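PDB 2HQ7: protein, related to general stress protein 26(GS26) of B.subtilis from Clostridium acetobutylicum, which is of unknown function but belongs to the pyridoxamine 5'-phosphate oxidase family of FMN-binding proteins and is related to general stress protein 26. Local coordinates for residues K19-G24 with L70-D75; K35-L40 with F48-N53; L81-T86 with L120-E125. All blocks are in the same frame, centred on the assembly; numbering follows the deposited sequence.

Interaction 1: residues K19-G24 with L70-D75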
ATOM      1  N   LYS B  19      14.333   0.558  -2.985  1.00 53.08           N
ATOM      2  CA  LYS B  19      14.204   1.910  -3.491  1.00 53.84           C
ATOM      3  C   LYS B  19      12.736   2.259  -3.756  1.00 48.63           C
ATOM      4  O   LYS B  19      12.428   3.405  -4.087  1.00 50.19           O
ATOM      5  CB  LYS B  19      15.050   2.068  -4.764  1.00 56.30           C
ATOM      6  CG  LYS B  19      16.544   1.746  -4.562  1.00 62.33           C
ATOM      7  CD  LYS B  19      17.308   2.893  -3.876  1.00 66.82           C
ATOM      8  CE  LYS B  19      18.711   2.458  -3.374  1.00 70.08           C
ATOM      9  NZ  LYS B  19      18.718   1.763  -2.026  1.00 65.82           N
ATOM     10  N   ILE B  20      11.848   1.268  -3.609  1.00 45.90           N
ATOM     11  CA  ILE B  20      10.417   1.397  -3.932  1.00 43.63           C
ATOM     12  C   ILE B  20       9.600   1.554  -2.675  1.00 39.02           C
ATOM     13  O   ILE B  20       9.782   0.821  -1.724  1.00 38.14           O
ATOM     14  CB  ILE B  20       9.870   0.149  -4.682  1.00 45.43           C
ATOM     15  CG1 ILE B  20      10.786  -0.236  -5.846  1.00 48.29           C
ATOM     16  CG2 ILE B  20       8.470   0.412  -5.228  1.00 40.58           C
ATOM     17  CD1 ILE B  20      11.028   0.911  -6.827  1.00 51.42           C
ATOM     18  N   VAL B  21       8.698   2.517  -2.664  1.00 35.12           N
ATOM     19  CA  VAL B  21       7.835   2.697  -1.522  1.00 34.81           C
ATOM     20  C   VAL B  21       6.409   2.744  -2.016  1.00 30.58           C
ATOM     21  O   VAL B  21       6.118   3.340  -3.062  1.00 34.66           O
ATOM     22  CB  VAL B  21       8.171   3.994  -0.713  1.00 36.80           C
ATOM     23  CG1 VAL B  21       7.921   5.174  -1.499  1.00 38.30           C
ATOM     24  CG2 VAL B  21       7.333   4.073   0.524  1.00 35.18           C
HETATM   25  N   MSE B  22       5.519   2.162  -1.226  1.00 29.18           N
HETATM   26  CA  MSE B  22       4.097   2.139  -1.543  1.00 28.34           C
HETATM   27  C   MSE B  22       3.494   3.384  -0.940  1.00 22.81           C
HETATM   28  O   MSE B  22       3.675   3.638   0.263  1.00 25.85           O
HETATM   29  CB  MSE B  22       3.425   0.989  -0.865  1.00 24.85           C
HETATM   30  CG  MSE B  22       4.107  -0.335  -0.883  1.00 47.97           C
HETATM   31 SE   MSE B  22       3.283  -1.214  -2.289  0.75 78.43          SE
HETATM   32  CE  MSE B  22       4.576  -0.577  -3.608  1.00 25.70           C
ATOM     33  N   VAL B  23       2.755   4.148  -1.715  1.00 27.41           N
ATOM     34  CA  VAL B  23       2.260   5.425  -1.227  1.00 24.01           C
ATOM     35  C   VAL B  23       0.745   5.415  -1.270  1.00 26.94           C
ATOM     36  O   VAL B  23       0.147   5.300  -2.356  1.00 27.34           O
ATOM     37  CB  VAL B  23       2.735   6.573  -2.094  1.00 26.22           C
ATOM     38  CG1 VAL B  23       2.131   7.869  -1.597  1.00 18.52           C
ATOM     39  CG2 VAL B  23       4.226   6.619  -2.140  1.00 28.78           C
ATOM     40  N   GLY B  24       0.125   5.570  -0.105  1.00 25.74           N
ATOM     41  CA  GLY B  24      -1.311   5.656  -0.015  1.00 23.75           C
ATOM     42  C   GLY B  24      -1.811   7.096  -0.052  1.00 24.92           C
ATOM     43  O   GLY B  24      -1.299   7.936   0.645  1.00 26.83           O
ATOM     44  N   LEU B  70       2.960   6.174   3.771  1.00 22.53           N
ATOM     45  CA  LEU B  70       3.966   5.313   3.090  1.00 22.32           C
ATOM     46  C   LEU B  70       3.971   3.947   3.713  1.00 23.93           C
ATOM     47  O   LEU B  70       3.791   3.814   4.935  1.00 28.47           O
ATOM     48  CB  LEU B  70       5.377   5.893   3.240  1.00 23.06           C
ATOM     49  CG  LEU B  70       5.690   7.317   2.747  1.00 29.60           C
ATOM     50  CD1 LEU B  70       7.225   7.559   2.731  1.00 25.34           C
ATOM     51  CD2 LEU B  70       5.170   7.499   1.393  1.00 25.07           C
ATOM     52  N   TYR B  71       4.228   2.920   2.915  1.00 24.40           N
ATOM     53  CA  TYR B  71       4.362   1.558   3.463  1.00 23.17           C
ATOM     54  C   TYR B  71       5.578   0.843   2.885  1.00 26.53           C
ATOM     55  O   TYR B  71       5.817   0.902   1.682  1.00 27.62           O
ATOM     56  CB  TYR B  71       3.091   0.747   3.183  1.00 26.78           C
ATOM     57  CG  TYR B  71       3.008  -0.552   3.936  1.00 23.10           C
ATOM     58  CD1 TYR B  71       2.537  -0.585   5.241  1.00 31.25           C
ATOM     59  CD2 TYR B  71       3.413  -1.730   3.362  1.00 38.72           C
ATOM     60  CE1 TYR B  71       2.471  -1.773   5.952  1.00 30.70           C
ATOM     61  CE2 TYR B  71       3.350  -2.928   4.078  1.00 43.02           C
ATOM     62  CZ  TYR B  71       2.876  -2.924   5.367  1.00 33.95           C
ATOM     63  OH  TYR B  71       2.823  -4.105   6.063  1.00 40.89           O
ATOM     64  N   PHE B  72       6.322   0.160   3.750  1.00 27.96           N
ATOM     65  CA  PHE B  72       7.501  -0.590   3.373  1.00 29.81           C
ATOM     66  C   PHE B  72       7.290  -1.973   3.866  1.00 31.76           C
ATOM     67  O   PHE B  72       6.879  -2.149   5.002  1.00 32.59           O
ATOM     68  CB  PHE B  72       8.752  -0.054   4.075  1.00 30.69           C
ATOM     69  CG  PHE B  72       8.961   1.399   3.893  1.00 34.88           C
ATOM     70  CD1 PHE B  72       8.275   2.302   4.684  1.00 29.22           C
ATOM     71  CD2 PHE B  72       9.812   1.878   2.897  1.00 36.92           C
ATOM     72  CE1 PHE B  72       8.445   3.642   4.517  1.00 31.29           C
ATOM     73  CE2 PHE B  72       9.967   3.246   2.722  1.00 34.20           C
ATOM     74  CZ  PHE B  72       9.289   4.116   3.545  1.00 28.78           C
ATOM     75  N   VAL B  73       7.565  -2.969   3.054  1.00 36.22           N
ATOM     76  CA  VAL B  73       7.295  -4.324   3.510  1.00 41.83           C
ATOM     77  C   VAL B  73       8.465  -5.232   3.231  1.00 46.49           C
ATOM     78  O   VAL B  73       9.201  -4.982   2.291  1.00 47.39           O
ATOM     79  CB  VAL B  73       6.015  -4.868   2.818  1.00 43.18           C
ATOM     80  CG1 VAL B  73       6.328  -5.307   1.385  1.00 40.60           C
ATOM     81  CG2 VAL B  73       5.331  -5.964   3.678  1.00 41.80           C
ATOM     82  N   ASP B  74       8.664  -6.247   4.078  1.00 50.10           N
ATOM     83  CA  ASP B  74       9.273  -7.504   3.604  1.00 55.73           C
ATOM     84  C   ASP B  74       8.381  -8.718   3.927  1.00 56.00           C
ATOM     85  O   ASP B  74       8.291  -9.185   5.076  1.00 54.00           O
ATOM     86  CB  ASP B  74      10.698  -7.742   4.102  1.00 57.45           C
ATOM     87  CG  ASP B  74      11.418  -8.832   3.275  1.00 66.47           C
ATOM     88  OD1 ASP B  74      11.360  -8.774   2.014  1.00 65.48           O
ATOM     89  OD2 ASP B  74      12.020  -9.757   3.877  1.00 77.13           O
ATOM     90  N   ASP B  75       7.724  -9.206   2.875  1.00 57.90           N
ATOM     91  CA  ASP B  75       6.833 -10.362   2.948  1.00 58.33           C
ATOM     92  C   ASP B  75       7.515 -11.603   3.499  1.00 57.99           C
ATOM     93  O   ASP B  75       6.835 -12.453   4.059  1.00 57.34           O
ATOM     94  CB  ASP B  75       6.178 -10.668   1.576  1.00 59.01           C
ATOM     95  CG  ASP B  75       7.141 -10.518   0.389  1.00 60.53           C
ATOM     96  OD1 ASP B  75       8.339 -10.232   0.601  1.00 65.26           O
ATOM     97  OD2 ASP B  75       6.688 -10.679  -0.768  1.00 62.86           O
TER
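Met22 and Tyr71 form the hydrogen-bonded pair of an antiparallel junction between strands 20-26 and 67-74. Tyr71 N donates to Met22 O at 2.8 Å, while the return bond from Met22 N to Tyr71 O is longer, 3.2 Å. Met22 O also accepts a CA-H...O contact from Leu70 CA at 3.3 Å. The strand axes run at 140°, and the backbones diverge accordingly, from a CA-CA distance of 4.6 Å at Val23 and Leu70 to 5.9 Å at Val21 and Phe72. Such twist fits the curled antiparallel sheet of the FMN-binding split barrel, the fold of this family.

Val21 occupies the widening end. Its CG2, anti to the backbone N, sits over one face of the Phe72 ring, displaced toward the rim, in a CH-pi contact 3.9 Å from the ring centroid. The same methyl leans on Leu70 CB. Val23 and Leu70 lie side by side, CG2 to CD2 3.8 Å, and Leu50 of strand 47-53 packs on both of them and on Val21. On the other face, Met22 and Tyr71 meet at their CB atoms and then part: the selenomethionine chain of Met22 packs on Tyr71 of the second subunit, and Tyr71 on Ala36 of that subunit.

Interaction 2: residues K35-L40 with F48-N53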
ATOM      1  N   LYS B  35      -0.125   3.641  -4.836  1.00 27.95           N
ATOM      2  CA  LYS B  35       0.828   3.603  -5.945  1.00 29.31           C
ATOM      3  C   LYS B  35       2.244   3.370  -5.452  1.00 27.49           C
ATOM      4  O   LYS B  35       2.606   3.850  -4.378  1.00 26.95           O
ATOM      5  CB  LYS B  35       0.809   4.943  -6.674  1.00 29.89           C
ATOM      6  CG  LYS B  35       1.410   4.889  -8.036  1.00 38.49           C
ATOM      7  CD  LYS B  35       1.149   6.194  -8.753  1.00 37.55           C
ATOM      8  CE  LYS B  35       1.764   6.222 -10.134  1.00 46.22           C
ATOM      9  NZ  LYS B  35       1.291   7.441 -10.867  1.00 51.73           N
ATOM     10  N   ALA B  36       3.038   2.645  -6.244  1.00 28.65           N
ATOM     11  CA  ALA B  36       4.485   2.522  -6.022  1.00 26.47           C
ATOM     12  C   ALA B  36       5.218   3.804  -6.466  1.00 27.97           C
ATOM     13  O   ALA B  36       4.886   4.413  -7.482  1.00 26.72           O
ATOM     14  CB  ALA B  36       5.055   1.291  -6.736  1.00 27.41           C
HETATM   15  N   MSE B  37       6.138   4.268  -5.631  1.00 26.93           N
HETATM   16  CA  MSE B  37       6.965   5.422  -5.959  1.00 30.34           C
HETATM   17  C   MSE B  37       8.395   5.114  -5.639  1.00 31.77           C
HETATM   18  O   MSE B  37       8.685   4.117  -4.998  1.00 28.24           O
HETATM   19  CB  MSE B  37       6.506   6.649  -5.189  1.00 29.54           C
HETATM   20  CG  MSE B  37       5.235   7.215  -5.728  1.00 34.37           C
HETATM   21 SE   MSE B  37       4.803   8.943  -4.954  0.75 35.75          SE
HETATM   22  CE  MSE B  37       6.457   9.932  -5.224  1.00 71.06           C
HETATM   23  N   MSE B  38       9.300   5.943  -6.132  1.00 37.15           N
HETATM   24  CA  MSE B  38      10.722   5.699  -5.928  1.00 44.89           C
HETATM   25  C   MSE B  38      11.226   6.634  -4.835  1.00 35.87           C
HETATM   26  O   MSE B  38      10.869   7.821  -4.796  1.00 32.17           O
HETATM   27  CB  MSE B  38      11.498   5.864  -7.246  1.00 45.16           C
HETATM   28  CG  MSE B  38      12.945   6.336  -7.102  1.00 58.16           C
HETATM   29 SE   MSE B  38      13.985   6.080  -8.761  0.75 75.26          SE
HETATM   30  CE  MSE B  38      14.139   4.112  -8.590  1.00 60.57           C
ATOM     31  N   ARG B  39      11.986   6.062  -3.919  1.00 32.02           N
ATOM     32  CA  ARG B  39      12.631   6.784  -2.864  1.00 33.72           C
ATOM     33  C   ARG B  39      13.915   7.368  -3.422  1.00 34.08           C
ATOM     34  O   ARG B  39      14.838   6.631  -3.749  1.00 32.98           O
ATOM     35  CB  ARG B  39      12.984   5.870  -1.693  1.00 36.84           C
ATOM     36  CG  ARG B  39      13.688   6.636  -0.562  1.00 42.43           C
ATOM     37  CD  ARG B  39      14.080   5.763   0.598  1.00 51.13           C
ATOM     38  NE  ARG B  39      14.947   4.652   0.233  1.00 53.15           N
ATOM     39  CZ  ARG B  39      16.230   4.752  -0.079  1.00 51.35           C
ATOM     40  NH1 ARG B  39      16.845   5.924  -0.138  1.00 64.23           N
ATOM     41  NH2 ARG B  39      16.891   3.663  -0.377  1.00 43.95           N
ATOM     42  N   LEU B  40      13.956   8.694  -3.526  1.00 34.49           N
ATOM     43  CA  LEU B  40      15.154   9.411  -3.920  1.00 33.09           C
ATOM     44  C   LEU B  40      16.079   9.569  -2.705  1.00 33.96           C
ATOM     45  O   LEU B  40      17.284   9.423  -2.812  1.00 33.46           O
ATOM     46  CB  LEU B  40      14.787  10.792  -4.468  1.00 32.03           C
ATOM     47  CG  LEU B  40      13.972  10.798  -5.745  1.00 26.13           C
ATOM     48  CD1 LEU B  40      13.565  12.252  -6.116  1.00 36.41           C
ATOM     49  CD2 LEU B  40      14.629  10.121  -6.917  1.00 36.52           C
ATOM     50  N   PHE B  48      11.070  11.833   3.721  1.00 29.07           N
ATOM     51  CA  PHE B  48      11.325  11.065   2.507  1.00 28.41           C
ATOM     52  C   PHE B  48      11.157  11.960   1.295  1.00 27.87           C
ATOM     53  O   PHE B  48      10.200  12.719   1.191  1.00 26.75           O
ATOM     54  CB  PHE B  48      10.357   9.909   2.421  1.00 29.65           C
ATOM     55  CG  PHE B  48      10.635   8.847   3.412  1.00 26.11           C
ATOM     56  CD1 PHE B  48      10.330   9.050   4.758  1.00 30.63           C
ATOM     57  CD2 PHE B  48      11.262   7.689   3.037  1.00 30.58           C
ATOM     58  CE1 PHE B  48      10.605   8.106   5.695  1.00 33.34           C
ATOM     59  CE2 PHE B  48      11.530   6.719   3.986  1.00 32.26           C
ATOM     60  CZ  PHE B  48      11.213   6.942   5.312  1.00 30.00           C
ATOM     61  N   TRP B  49      12.043  11.822   0.341  1.00 23.87           N
ATOM     62  CA  TRP B  49      11.909  12.533  -0.925  1.00 27.69           C
ATOM     63  C   TRP B  49      11.683  11.451  -1.953  1.00 28.42           C
ATOM     64  O   TRP B  49      12.443  10.482  -2.016  1.00 25.95           O
ATOM     65  CB  TRP B  49      13.194  13.314  -1.230  1.00 29.16           C
ATOM     66  CG  TRP B  49      13.377  14.519  -0.371  1.00 24.13           C
ATOM     67  CD1 TRP B  49      12.989  15.780  -0.656  1.00 26.69           C
ATOM     68  CD2 TRP B  49      13.995  14.571   0.921  1.00 23.98           C
ATOM     69  NE1 TRP B  49      13.298  16.613   0.383  1.00 28.39           N
ATOM     70  CE2 TRP B  49      13.974  15.898   1.334  1.00 23.77           C
ATOM     71  CE3 TRP B  49      14.627  13.631   1.728  1.00 23.65           C
ATOM     72  CZ2 TRP B  49      14.481  16.301   2.567  1.00 27.10           C
ATOM     73  CZ3 TRP B  49      15.136  14.018   2.931  1.00 29.81           C
ATOM     74  CH2 TRP B  49      15.077  15.359   3.342  1.00 26.46           C
ATOM     75  N   LEU B  50      10.616  11.598  -2.721  1.00 29.23           N
ATOM     76  CA  LEU B  50      10.184  10.522  -3.596  1.00 28.44           C
ATOM     77  C   LEU B  50      10.013  11.024  -4.994  1.00 30.14           C
ATOM     78  O   LEU B  50       9.761  12.220  -5.213  1.00 28.62           O
ATOM     79  CB  LEU B  50       8.848   9.963  -3.116  1.00 27.68           C
ATOM     80  CG  LEU B  50       8.703   9.486  -1.682  1.00 23.27           C
ATOM     81  CD1 LEU B  50       7.247   9.304  -1.376  1.00 29.56           C
ATOM     82  CD2 LEU B  50       9.517   8.150  -1.448  1.00 26.75           C
ATOM     83  N   SER B  51      10.136  10.105  -5.934  1.00 27.65           N
ATOM     84  CA  SER B  51       9.880  10.374  -7.341  1.00 34.33           C
ATOM     85  C   SER B  51       8.698   9.596  -7.895  1.00 31.55           C
ATOM     86  O   SER B  51       8.517   8.446  -7.578  1.00 32.14           O
ATOM     87  CB  SER B  51      11.081   9.985  -8.189  1.00 31.80           C
ATOM     88  OG  SER B  51      10.936  10.538  -9.469  1.00 49.36           O
ATOM     89  N   THR B  52       7.931  10.252  -8.753  1.00 34.37           N
ATOM     90  CA  THR B  52       6.890   9.599  -9.517  1.00 34.68           C
ATOM     91  C   THR B  52       6.679  10.343 -10.826  1.00 37.05           C
ATOM     92  O   THR B  52       7.188  11.467 -11.027  1.00 32.28           O
ATOM     93  CB  THR B  52       5.582   9.493  -8.702  1.00 37.95           C
ATOM     94  OG1 THR B  52       4.726   8.492  -9.275  1.00 36.77           O
ATOM     95  CG2 THR B  52       4.861  10.860  -8.605  1.00 35.21           C
ATOM     96  N   ASN B  53       5.942   9.705 -11.726  1.00 38.01           N
ATOM     97  CA  ASN B  53       5.606  10.322 -13.003  1.00 40.12           C
ATOM     98  C   ASN B  53       4.559  11.426 -12.844  1.00 41.24           C
ATOM     99  O   ASN B  53       3.567  11.262 -12.136  1.00 42.12           O
ATOM    100  CB  ASN B  53       5.139   9.268 -14.001  1.00 42.13           C
ATOM    101  CG  ASN B  53       3.948   8.461 -13.482  1.00 50.19           C
ATOM    102  OD1 ASN B  53       4.113   7.393 -12.854  1.00 53.89           O
ATOM    103  ND2 ASN B  53       2.746   8.990 -13.701  1.00 55.29           N
TER
HETATM  104  O   HOH W   1       1.917   9.926 -10.164  1.00 54.82           O
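Met38 O accepts the hydrogen bond of Ser51 N at 2.7 Å, and Leu50 CA adds a bent CA-H...O contact to the same oxygen at 3.0 Å. This pairing belongs to the beta hairpin of strands 32-43 and 47-53, part of the split-barrel sheet. The reciprocal bond, Met38 N to Ser51 O, is nearly straight, 175° at the hydrogen. Further along, Leu40 N reaches Trp49 O at 2.8 Å, but the bond is bent to 140° and the donor is tilted out of the carbonyl plane. Leu40 has a helix-like psi, and Trp49 also bonds through its backbone to Lys41, which is consistent with a classic beta bulge at this point.

Past the straight bonds, Met37 slants across Thr52, its SE 3.9 Å from Thr52 CB. Arg39 runs extended as far as CD, which meets the Phe48 ring at its edge near CD2; the guanidinium is turned 71° from the ring plane. Leu40 CD2 packs on Ser51 CB, while Ser51 OG is engaged by Tyr108 OH.

At the open end of the ladder Lys35, fully extended, crosses Thr52 at about a right angle and packs on Tyr130 of the second subunit. Its NZ makes a weak bond to Asn53 OD1 at 3.5 Å and a firmer one, 2.7 Å, to a water. That water in turn donates to Asn53 O at 2.9 Å and makes a longer bond with Thr52 OG1.

Interaction 3: residues L81-T86 with L120-E125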
ATOM      1  N   LEU B  81       6.355  -1.579   7.722  1.00 32.34           N
ATOM      2  CA  LEU B  81       6.415  -0.335   8.424  1.00 26.47           C
ATOM      3  C   LEU B  81       5.498   0.633   7.717  1.00 29.16           C
ATOM      4  O   LEU B  81       5.615   0.790   6.512  1.00 28.26           O
ATOM      5  CB  LEU B  81       7.852   0.168   8.370  1.00 25.57           C
ATOM      6  CG  LEU B  81       8.024   1.657   8.713  1.00 23.93           C
ATOM      7  CD1 LEU B  81       7.724   1.863  10.165  1.00 22.54           C
ATOM      8  CD2 LEU B  81       9.459   2.089   8.416  1.00 18.35           C
HETATM    9  N   MSE B  82       4.609   1.309   8.445  1.00 30.24           N
HETATM   10  CA  MSE B  82       3.783   2.342   7.845  1.00 30.34           C
HETATM   11  C   MSE B  82       4.065   3.665   8.505  1.00 27.74           C
HETATM   12  O   MSE B  82       4.086   3.754   9.731  1.00 26.05           O
HETATM   13  CB  MSE B  82       2.297   2.045   8.024  1.00 29.55           C
HETATM   14  CG  MSE B  82       1.420   3.242   7.678  1.00 38.84           C
HETATM   15 SE   MSE B  82      -0.426   3.072   8.109  0.75 50.68          SE
HETATM   16  CE  MSE B  82      -0.527   3.331  10.057  1.00 33.05           C
ATOM     17  N   LEU B  83       4.206   4.709   7.687  1.00 25.33           N
ATOM     18  CA  LEU B  83       4.394   6.057   8.191  1.00 25.95           C
ATOM     19  C   LEU B  83       3.279   6.894   7.657  1.00 25.36           C
ATOM     20  O   LEU B  83       2.932   6.772   6.470  1.00 24.30           O
ATOM     21  CB  LEU B  83       5.718   6.652   7.729  1.00 26.39           C
ATOM     22  CG  LEU B  83       6.969   5.858   8.124  1.00 19.24           C
ATOM     23  CD1 LEU B  83       8.191   6.412   7.347  1.00 28.98           C
ATOM     24  CD2 LEU B  83       7.248   5.859   9.646  1.00 19.84           C
ATOM     25  N   VAL B  84       2.760   7.774   8.513  1.00 24.86           N
ATOM     26  CA  VAL B  84       1.627   8.632   8.213  1.00 25.05           C
ATOM     27  C   VAL B  84       2.042  10.105   8.325  1.00 25.13           C
ATOM     28  O   VAL B  84       2.781  10.496   9.237  1.00 25.95           O
ATOM     29  CB  VAL B  84       0.453   8.333   9.165  1.00 24.13           C
ATOM     30  CG1 VAL B  84      -0.693   9.409   8.978  1.00 28.22           C
ATOM     31  CG2 VAL B  84      -0.036   6.960   8.945  1.00 29.78           C
ATOM     32  N   GLY B  85       1.567  10.917   7.397  1.00 25.39           N
ATOM     33  CA  GLY B  85       2.076  12.276   7.239  1.00 24.81           C
ATOM     34  C   GLY B  85       1.501  12.977   6.043  1.00 27.82           C
ATOM     35  O   GLY B  85       0.471  12.580   5.552  1.00 27.89           O
ATOM     36  N   THR B  86       2.161  14.059   5.622  1.00 29.96           N
ATOM     37  CA  THR B  86       1.726  14.886   4.515  1.00 28.77           C
ATOM     38  C   THR B  86       2.858  15.099   3.530  1.00 28.03           C
ATOM     39  O   THR B  86       4.037  15.075   3.883  1.00 25.36           O
ATOM     40  CB  THR B  86       1.325  16.297   4.986  1.00 28.80           C
ATOM     41  OG1 THR B  86       2.435  16.853   5.672  1.00 26.98           O
ATOM     42  CG2 THR B  86       0.150  16.258   5.904  1.00 32.07           C
ATOM     43  N   LEU B 120       8.696  14.780  -4.774  1.00 31.35           N
ATOM     44  CA  LEU B 120       7.822  15.051  -3.617  1.00 33.07           C
ATOM     45  C   LEU B 120       8.594  14.971  -2.320  1.00 31.82           C
ATOM     46  O   LEU B 120       9.578  14.263  -2.217  1.00 25.29           O
ATOM     47  CB  LEU B 120       6.662  14.046  -3.578  1.00 33.64           C
ATOM     48  CG  LEU B 120       5.880  14.085  -4.878  1.00 34.01           C
ATOM     49  CD1 LEU B 120       6.457  13.007  -5.776  1.00 35.08           C
ATOM     50  CD2 LEU B 120       4.431  13.865  -4.695  1.00 32.58           C
ATOM     51  N   CYS B 121       8.171  15.731  -1.327  1.00 32.47           N
ATOM     52  CA  CYS B 121       8.769  15.600   0.005  1.00 31.47           C
ATOM     53  C   CYS B 121       7.683  15.183   1.011  1.00 29.71           C
ATOM     54  O   CYS B 121       6.701  15.903   1.200  1.00 28.16           O
ATOM     55  CB  CYS B 121       9.422  16.910   0.389  1.00 31.34           C
ATOM     56  SG  CYS B 121      10.218  16.828   1.961  1.00 35.35           S
ATOM     57  N   PHE B 122       7.832  13.979   1.575  1.00 27.49           N
ATOM     58  CA  PHE B 122       6.958  13.474   2.634  1.00 28.01           C
ATOM     59  C   PHE B 122       7.558  13.714   4.012  1.00 28.14           C
ATOM     60  O   PHE B 122       8.704  13.390   4.237  1.00 27.99           O
ATOM     61  CB  PHE B 122       6.766  11.972   2.476  1.00 24.78           C
ATOM     62  CG  PHE B 122       6.051  11.304   3.650  1.00 21.70           C
ATOM     63  CD1 PHE B 122       4.667  11.388   3.790  1.00 29.68           C
ATOM     64  CD2 PHE B 122       6.758  10.506   4.544  1.00 26.88           C
ATOM     65  CE1 PHE B 122       4.006  10.734   4.848  1.00 21.22           C
ATOM     66  CE2 PHE B 122       6.112   9.821   5.573  1.00 24.30           C
ATOM     67  CZ  PHE B 122       4.740   9.926   5.738  1.00 23.92           C
ATOM     68  N   THR B 123       6.751  14.222   4.936  1.00 28.41           N
ATOM     69  CA  THR B 123       7.154  14.460   6.329  1.00 28.02           C
ATOM     70  C   THR B 123       6.272  13.607   7.211  1.00 28.20           C
ATOM     71  O   THR B 123       5.065  13.798   7.193  1.00 23.14           O
ATOM     72  CB  THR B 123       6.948  15.960   6.701  1.00 28.10           C
ATOM     73  OG1 THR B 123       7.772  16.757   5.849  1.00 33.04           O
ATOM     74  CG2 THR B 123       7.276  16.257   8.178  1.00 30.69           C
ATOM     75  N   ALA B 124       6.865  12.629   7.925  1.00 25.11           N
ATOM     76  CA  ALA B 124       6.128  11.680   8.767  1.00 26.67           C
ATOM     77  C   ALA B 124       5.731  12.259  10.116  1.00 29.18           C
ATOM     78  O   ALA B 124       6.529  12.903  10.771  1.00 33.01           O
ATOM     79  CB  ALA B 124       6.964  10.361   8.981  1.00 24.57           C
ATOM     80  N   GLU B 125       4.489  12.023  10.527  1.00 32.85           N
ATOM     81  CA  GLU B 125       4.004  12.420  11.857  1.00 35.26           C
ATOM     82  C   GLU B 125       4.075  11.233  12.824  1.00 33.19           C
ATOM     83  O   GLU B 125       4.487  11.384  13.973  1.00 30.11           O
ATOM     84  CB  GLU B 125       2.570  12.917  11.778  1.00 34.87           C
ATOM     85  CG  GLU B 125       2.383  14.258  10.999  1.00 41.94           C
ATOM     86  CD  GLU B 125       0.959  14.429  10.456  1.00 44.00           C
ATOM     87  OE1 GLU B 125       0.011  13.869  11.070  1.00 51.80           O
ATOM     88  OE2 GLU B 125       0.795  15.096   9.403  1.00 42.60           O
TER
HETATM   89  O   HOH W   2       6.503  17.461   3.410  1.00 23.81           O
HETATM   90  O   HOH W   3       3.114  16.070   8.316  1.00 46.95           O
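Phe122 turns its ring toward strand 79-90, where it meets the backbone from Leu83 to Thr86. CG is anti to the backbone N (chi1 171°), and beyond it Phe122 CE1 comes within 3.4 Å of Gly85 CA, while Val84 C lies at the ring edge, near its plane. Phe122 CE2 rests 3.9 Å from Leu83 CB, which also touches Ala124 CB. Over one face, displaced toward the rim, stands the backbone N of Ala124. Gly85 brings no side chain to this place, which lets the ring and Thr123 O both close on its CA.

The two strands are adjacent in the split-barrel sheet, and their axes open to 115°, well short of antiparallel. The bonds are uneven. Glu125 N to Val84 O is short, 2.6 Å, and Thr123 N to Thr86 O is almost straight, 3.0 Å, whereas Thr86 N to Thr123 O is weak.

On the face bearing Thr86 and Thr123, the Thr86 and Glu125 side chains cross obliquely, with Thr86 CG2 3.7 Å from Glu125 OE2. A water joins their polar ends: it accepts from Thr86 OG1 at 2.8 Å and donates to Glu125 OE2 at 2.7 Å and to Thr123 O. A second water donates to Cys121 O at 2.7 Å and bonds to Thr123 OG1. Glu125 OE2 also has a weak hydrogen bond with Tyr31 OH of the second subunit. The water donating to OE2 is consistent with an ionised carboxylate, and the water-lined edge of the junction lies against the second subunit, where Tyr31 also packs on Val84 and Thr86.

The three contacts are parts of one curled antiparallel sheet, their centres 10 to 12 Å apart. Backbone bonds join interaction 1 to interaction 2 (Val23 N to Lys35 O and Lys19 O to Arg39 N, both 2.7 Å), interaction 1 to interaction 3 (Leu70 N to Leu83 O, 2.8 Å) and interaction 2 to interaction 3 (Phe48 O to Phe122 N, 2.7 Å). Inside the curl, Phe48 is shared: CE2 lies 3.5 Å from Phe72 CZ, and CE1 3.4 Å from Leu83 CD1. All three contacts touch the second subunit. A bound 1,2-ethanediol, probably from the crystallisation liquor though such molecules often mark pockets, lies about 5 Å from the Tyr71 side chain.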